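Local coordinates for beta-glycosidase (Bacteroides caccae, PDB 6T2R), which hydrolyses mucin O-glycans as an endo-acting beta-galactosidase of glycoside hydrolase family 16, part of how gut bacteria begin mucin breakdown, at residues Glu148-Asn151 / Val156-Thr159; Ala114-Ala119 / Asn188-Asp193; Ile80-Asp83 / Asp88-Gln91. One frame throughout, in Å; residues are numbered along the deposited sequence.

How the interactions relate
Interactions 1 and 2 lie in the buried part of the fold, their centres about 9 Å apart, whereas interaction 3 is a surface contact whose centre is about 24 Å and 26 Å from theirs. The first two touch directly: Arg149 packs on Leu116, and Gln158 reaches Gly191 through a weak hydrogen bond. Each is an antiparallel strand pairing through one reciprocal pair of backbone bonds, supplemented by apolar packing in 148-151/156-159 and by a bridging water in 114-119/188-193. Interaction 3 closes the base of the loop joining strands 74-81 and 92-98 with one backbone and one side-chain bond, beside a bound sulfate.

Interaction 1. Residues Glu148-Asn151 / Val156-Thr159; sequences ERLN and VYQT
Glu148 and Tyr157 are joined through their backbones as an antiparallel hydrogen-bonded pair. Tyr157 N gives a hydrogen bond to Glu148 O (2.9 Å, 162° at the hydrogen), and Glu148 N returns one to Tyr157 O (3.1 Å); each donor lies in the plane of the carbonyl it meets. Glu148 O also receives a longer CA-H...O contact from Val156 CA at 3.3 Å, and it sits at the edge of the Tyr157 ring, near CD1.

Apolar packing follows as 148-151 leaves the strand. Leu150 CD2 comes to 3.8 Å from Tyr157 CE1, its side chain crossing that of the tyrosine at about a right angle. Arg149 lays the methylene CG against Val156 CG1 at 3.7 Å, then bends at chi2 and chi3, and the guanidinium turns off to the carbonyl of Asp153. Trp240 meets the Tyr157 ring edge-to-face and also touches Glu148 and Leu150.

Polar side-chain contact is slight. Glu148 turns CG to the side of its own backbone N (chi1 -56°), and the chain then extends in the direction of Thr159, where OE1 stays 4.2 Å from Thr159 OG1, while Asp145 OD2 lies close to the same OE1.

Asp145 and Glu148 belong to the E-x-D-x-x-E signature of family 16, whose last glutamate is the general acid/base in relatives. The chemistry here implies a division of labour: paired amides fix the main chain of Glu148, and its carboxylate is not tied up by a hydrogen bond to 156-159.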
# COMPACT_ATOMS: atom_id res chain seq x y z
N GLU A 148 2.22 5.11 -4.42
CA GLU A 148 2.20 4.73 -5.85
C GLU A 148 3.35 5.46 -6.53
O GLU A 148 3.48 6.64 -6.29
CB GLU A 148 0.84 5.13 -6.39
CG GLU A 148 -0.26 4.48 -5.58
CD GLU A 148 -1.55 4.39 -6.32
OE1 GLU A 148 -2.39 5.32 -6.11
OE2 GLU A 148 -1.69 3.43 -7.10
N ARG A 149 4.23 4.74 -7.22
CA ARG A 149 5.35 5.34 -7.99
C ARG A 149 5.26 4.88 -9.46
O ARG A 149 5.45 3.68 -9.77
CB ARG A 149 6.69 5.04 -7.32
CG ARG A 149 7.77 6.08 -7.62
CD ARG A 149 8.22 6.14 -9.08
NE ARG A 149 8.98 4.93 -9.32
CZ ARG A 149 10.30 4.85 -9.20
NH1 ARG A 149 11.04 5.91 -8.96
NH2 ARG A 149 10.89 3.67 -9.34
N LEU A 150 5.02 5.85 -10.32
CA LEU A 150 4.81 5.67 -11.79
C LEU A 150 6.16 5.73 -12.52
O LEU A 150 6.90 6.73 -12.36
CB LEU A 150 3.91 6.81 -12.28
CG LEU A 150 2.41 6.53 -12.35
CD1 LEU A 150 1.93 5.70 -11.17
CD2 LEU A 150 1.62 7.82 -12.43
N ASN A 151 6.41 4.75 -13.37
CA ASN A 151 7.45 4.87 -14.41
C ASN A 151 8.80 5.12 -13.72
O ASN A 151 9.17 4.29 -12.86
CB ASN A 151 7.04 5.94 -15.44
CG ASN A 151 5.81 5.49 -16.19
OD1 ASN A 151 5.82 4.42 -16.81
ND2 ASN A 151 4.73 6.27 -16.12
N VAL A 156 6.23 10.35 -5.55
CA VAL A 156 5.19 9.32 -5.35
C VAL A 156 3.87 10.05 -5.11
O VAL A 156 3.90 11.22 -4.65
CB VAL A 156 5.50 8.37 -4.18
CG1 VAL A 156 6.78 7.58 -4.40
CG2 VAL A 156 5.51 9.10 -2.85
N TYR A 157 2.79 9.36 -5.39
CA TYR A 157 1.40 9.77 -5.07
C TYR A 157 1.03 9.12 -3.74
O TYR A 157 1.25 7.90 -3.55
CB TYR A 157 0.46 9.36 -6.20
CG TYR A 157 0.73 10.03 -7.52
CD1 TYR A 157 1.83 9.68 -8.29
CD2 TYR A 157 -0.13 10.98 -8.03
CE1 TYR A 157 2.09 10.28 -9.52
CE2 TYR A 157 0.10 11.58 -9.26
CZ TYR A 157 1.22 11.23 -10.00
OH TYR A 157 1.46 11.82 -11.20
N GLN A 158 0.42 9.91 -2.87
CA GLN A 158 -0.39 9.39 -1.75
C GLN A 158 -1.83 9.87 -1.98
O GLN A 158 -2.01 11.05 -2.39
CB GLN A 158 0.28 9.82 -0.45
CG GLN A 158 1.71 9.27 -0.30
CD GLN A 158 2.31 9.62 1.04
OE1 GLN A 158 2.59 10.80 1.31
NE2 GLN A 158 2.50 8.62 1.89
N THR A 159 -2.83 9.00 -1.77
CA THR A 159 -4.22 9.23 -2.23
C THR A 159 -5.22 8.46 -1.38
O THR A 159 -4.83 7.46 -0.78
CB THR A 159 -4.43 8.77 -3.67
OG1 THR A 159 -3.27 9.06 -4.43
CG2 THR A 159 -5.60 9.48 -4.32

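Interaction 2. Residues Ala114-Ala119 / Asn188-Asp193; sequences ARLHGA and NVYGVD
Tyr190 and Leu116 reach for one another from opposite directions beside the point where their strands pair, and Leu116 CD1 ends 4.0 Å from Tyr190 OH. Both turn CG to the side of the backbone N, the tyrosine with chi1 -53°, and this carries the ring back along its strand to Ala114. There the ring presents an edge: Ala114 O lies near its plane, 4.1 Å from Tyr190 CE2, and Ala114 CB only just touches the same carbon.

A water fills the angle between the phenol and the backbone. It lies in the plane of the Tyr190 ring, 2.6 Å from OH, donates to Ala114 O at 2.7 Å, and accepts from Asn188 ND2 at 2.9 Å. Three groups thus hold it between the two strands. The Asn188 amide has further work, since its ND2 also bonds to Asn183 O and its OD1 takes a bond from Asn204, which should hold its orientation firmly.

Next to this cluster the main chains form a single antiparallel hydrogen-bonded pair. Asn188 N donates to Ala114 O at 2.9 Å, the donor tilted 33° from the carbonyl plane, and Ala114 N answers with a bond to Asn188 O at 3.1 Å. Ala114 O therefore serves both the strand and the water. From this pair 190-193 runs on along the earlier residues of strand 108-116 (Tyr190 with Val112, Val192 with Ile110), with strand 198-203 on its other side, while 116-119 goes over to Met253 and Val251; the short strand segments make an angle of 112°.

The pairing joins strands 108-116 and 187-195, and such antiparallel strands build the beta-jelly-roll sandwich of family 16 glycoside hydrolases.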
# COMPACT_ATOMS: atom_id res chain seq x y z
N ALA A 114 11.03 0.91 1.75
CA ALA A 114 11.12 0.25 0.44
C ALA A 114 12.05 1.04 -0.44
O ALA A 114 12.06 2.31 -0.36
CB ALA A 114 9.75 0.15 -0.20
N ARG A 115 12.75 0.31 -1.31
CA ARG A 115 13.59 0.88 -2.38
C ARG A 115 12.95 0.48 -3.71
O ARG A 115 12.66 -0.69 -3.88
CB ARG A 115 15.03 0.41 -2.20
CG ARG A 115 15.97 0.89 -3.30
CD ARG A 115 17.45 0.90 -2.92
NE ARG A 115 17.86 -0.45 -2.63
CZ ARG A 115 18.88 -0.82 -1.87
NH1 ARG A 115 19.64 0.07 -1.27
NH2 ARG A 115 19.11 -2.09 -1.66
N LEU A 116 12.76 1.45 -4.62
CA LEU A 116 12.09 1.26 -5.93
C LEU A 116 13.12 1.36 -7.04
O LEU A 116 14.17 1.96 -6.77
CB LEU A 116 11.00 2.33 -6.09
CG LEU A 116 9.98 2.40 -4.95
CD1 LEU A 116 8.89 3.41 -5.23
CD2 LEU A 116 9.36 1.03 -4.69
N HIS A 117 12.75 0.88 -8.23
CA HIS A 117 13.57 0.86 -9.48
C HIS A 117 12.71 1.32 -10.66
O HIS A 117 11.67 0.72 -10.90
CB HIS A 117 14.18 -0.54 -9.68
CG HIS A 117 15.02 -0.98 -8.53
ND1 HIS A 117 16.38 -0.71 -8.47
CD2 HIS A 117 14.70 -1.60 -7.38
CE1 HIS A 117 16.86 -1.14 -7.31
NE2 HIS A 117 15.84 -1.70 -6.62
N GLY A 118 13.14 2.39 -11.37
CA GLY A 118 12.47 2.91 -12.57
C GLY A 118 12.28 1.84 -13.63
O GLY A 118 13.17 1.02 -13.79
N ALA A 119 11.13 1.85 -14.30
CA ALA A 119 10.74 1.01 -15.44
C ALA A 119 9.48 1.61 -16.05
O ALA A 119 8.55 1.94 -15.30
CB ALA A 119 10.48 -0.41 -15.00
N ASN A 188 13.05 4.67 1.10
CA ASN A 188 12.24 5.78 1.63
C ASN A 188 11.21 5.12 2.55
O ASN A 188 10.88 3.93 2.33
CB ASN A 188 11.61 6.56 0.50
CG ASN A 188 12.63 7.18 -0.44
OD1 ASN A 188 13.05 8.30 -0.21
ND2 ASN A 188 12.96 6.51 -1.53
N VAL A 189 10.71 5.86 3.51
CA VAL A 189 9.66 5.36 4.45
C VAL A 189 8.31 6.00 4.10
O VAL A 189 8.16 7.21 4.33
CB VAL A 189 10.05 5.65 5.91
CG1 VAL A 189 9.00 5.09 6.87
CG2 VAL A 189 11.44 5.09 6.22
N TYR A 190 7.37 5.20 3.60
CA TYR A 190 5.99 5.61 3.26
C TYR A 190 5.08 5.34 4.44
O TYR A 190 5.09 4.20 4.96
CB TYR A 190 5.57 4.92 1.95
CG TYR A 190 6.57 5.15 0.84
CD1 TYR A 190 6.57 6.34 0.13
CD2 TYR A 190 7.57 4.23 0.56
CE1 TYR A 190 7.50 6.58 -0.87
CE2 TYR A 190 8.51 4.45 -0.43
CZ TYR A 190 8.46 5.63 -1.16
OH TYR A 190 9.37 5.86 -2.15
N GLY A 191 4.34 6.36 4.88
CA GLY A 191 3.50 6.29 6.09
C GLY A 191 2.16 7.01 5.96
O GLY A 191 2.03 7.96 5.15
N VAL A 192 1.17 6.50 6.68
CA VAL A 192 -0.14 7.16 6.90
C VAL A 192 -0.46 7.01 8.38
O VAL A 192 -0.12 5.93 8.94
CB VAL A 192 -1.24 6.57 5.99
CG1 VAL A 192 -1.62 5.12 6.37
CG2 VAL A 192 -2.46 7.50 5.96
N ASP A 193 -1.03 8.06 8.97
CA ASP A 193 -1.57 8.05 10.35
C ASP A 193 -3.09 8.14 10.27
O ASP A 193 -3.61 9.06 9.51
CB ASP A 193 -1.02 9.23 11.17
CG ASP A 193 0.50 9.24 11.33
OD1 ASP A 193 1.15 8.18 11.05
OD2 ASP A 193 1.02 10.31 11.73
O HOH W 1 11.36 4.17 -2.16

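Interaction 3. Residues Ile80-Asp83 / Asp88-Gln91; sequences IVND and DAAQ. With SO4 (sulfate ion), chain C.
The base of the loop that links the hairpin strands 74-81 and 92-98 is closed by Asn82 reaching across to Ala90 and Gln91, and a sulfate sits against this closure at the surface. The main chain supplies the first link: Asn82 N donates to Gln91 O at 3.1 Å, fairly straight at the hydrogen (165°), with the donor tilted from the carbonyl plane.

The side chain of Asn82 makes the second. With CG swung away from the backbone N (chi1 -176°), the amide lies alongside the opposite chain, and ND2 gives a short bond of 2.7 Å to Ala90 O, which lies close to the plane of the amide. Ala89 CB packs against ND2 at 3.6 Å. OD1 takes a weak hydrogen bond from Asn84 N.

The sulfate, probably taken from the crystallisation liquor, is held by donors from both segments, with Asn84 ND2 and Arg52 NH2 adding to them. The backbone of Ala90 is used at both ends: its carbonyl accepts from Asn82 and its N-H gives to sulfate O4 at 2.7 Å. ND2 of Asn82 spends its hydrogens in two directions: besides the one given to Ala90 O, it donates another to sulfate O2 at 3.0 Å, with an angle of 147° at the hydrogen.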
# COMPACT_ATOMS: atom_id res chain seq x y z
N ILE A 80 7.80 -9.08 -14.42
CA ILE A 80 8.54 -9.80 -15.48
C ILE A 80 7.64 -9.99 -16.71
O ILE A 80 6.40 -9.98 -16.60
CB ILE A 80 9.03 -11.16 -14.94
CG1 ILE A 80 7.86 -12.10 -14.67
CG2 ILE A 80 9.92 -10.96 -13.72
CD1 ILE A 80 8.23 -13.38 -14.00
N VAL A 81 8.27 -10.19 -17.85
CA VAL A 81 7.60 -10.63 -19.09
C VAL A 81 7.12 -12.06 -18.86
O VAL A 81 7.93 -12.85 -18.41
CB VAL A 81 8.54 -10.59 -20.29
CG1 VAL A 81 7.74 -10.92 -21.55
CG2 VAL A 81 9.27 -9.27 -20.42
N ASN A 82 5.85 -12.35 -19.15
CA ASN A 82 5.28 -13.71 -19.07
C ASN A 82 5.63 -14.49 -20.35
O ASN A 82 5.42 -13.95 -21.42
CB ASN A 82 3.76 -13.62 -18.98
CG ASN A 82 3.10 -14.96 -18.80
OD1 ASN A 82 3.77 -15.96 -18.65
ND2 ASN A 82 1.78 -14.97 -18.84
N ASP A 83 6.04 -15.75 -20.23
CA ASP A 83 6.25 -16.63 -21.41
C ASP A 83 5.11 -17.64 -21.56
O ASP A 83 5.40 -18.70 -22.06
CB ASP A 83 7.58 -17.37 -21.33
CG ASP A 83 8.13 -17.40 -19.93
OD1 ASP A 83 7.40 -17.88 -19.01
OD2 ASP A 83 9.24 -16.88 -19.75
N ASP A 88 -5.40 -16.90 -22.69
CA ASP A 88 -5.83 -16.17 -21.47
C ASP A 88 -4.62 -15.87 -20.56
O ASP A 88 -4.77 -15.99 -19.33
CB ASP A 88 -6.87 -16.96 -20.65
CG ASP A 88 -8.04 -17.53 -21.43
OD1 ASP A 88 -8.48 -16.89 -22.41
OD2 ASP A 88 -8.52 -18.62 -21.03
N ALA A 89 -3.46 -15.49 -21.11
CA ALA A 89 -2.24 -15.20 -20.33
C ALA A 89 -2.01 -13.69 -20.32
O ALA A 89 -1.97 -13.07 -21.42
CB ALA A 89 -1.05 -15.93 -20.89
N ALA A 90 -1.82 -13.14 -19.11
CA ALA A 90 -1.28 -11.77 -18.91
C ALA A 90 0.03 -11.66 -19.69
O ALA A 90 0.84 -12.62 -19.70
CB ALA A 90 -1.08 -11.47 -17.44
N GLN A 91 0.23 -10.53 -20.34
CA GLN A 91 1.50 -10.17 -21.02
C GLN A 91 2.63 -10.07 -20.00
O GLN A 91 3.76 -10.42 -20.34
CB GLN A 91 1.25 -8.85 -21.73
CG GLN A 91 2.33 -8.46 -22.71
CD GLN A 91 1.77 -7.34 -23.57
OE1 GLN A 91 0.60 -6.97 -23.44
NE2 GLN A 91 2.59 -6.78 -24.44
S SO4 C . -1.19 -16.31 -16.74
O1 SO4 C . -0.42 -16.06 -15.57
O2 SO4 C . -0.36 -16.87 -17.81
O3 SO4 C . -2.22 -17.26 -16.39
O4 SO4 C . -1.78 -15.08 -17.22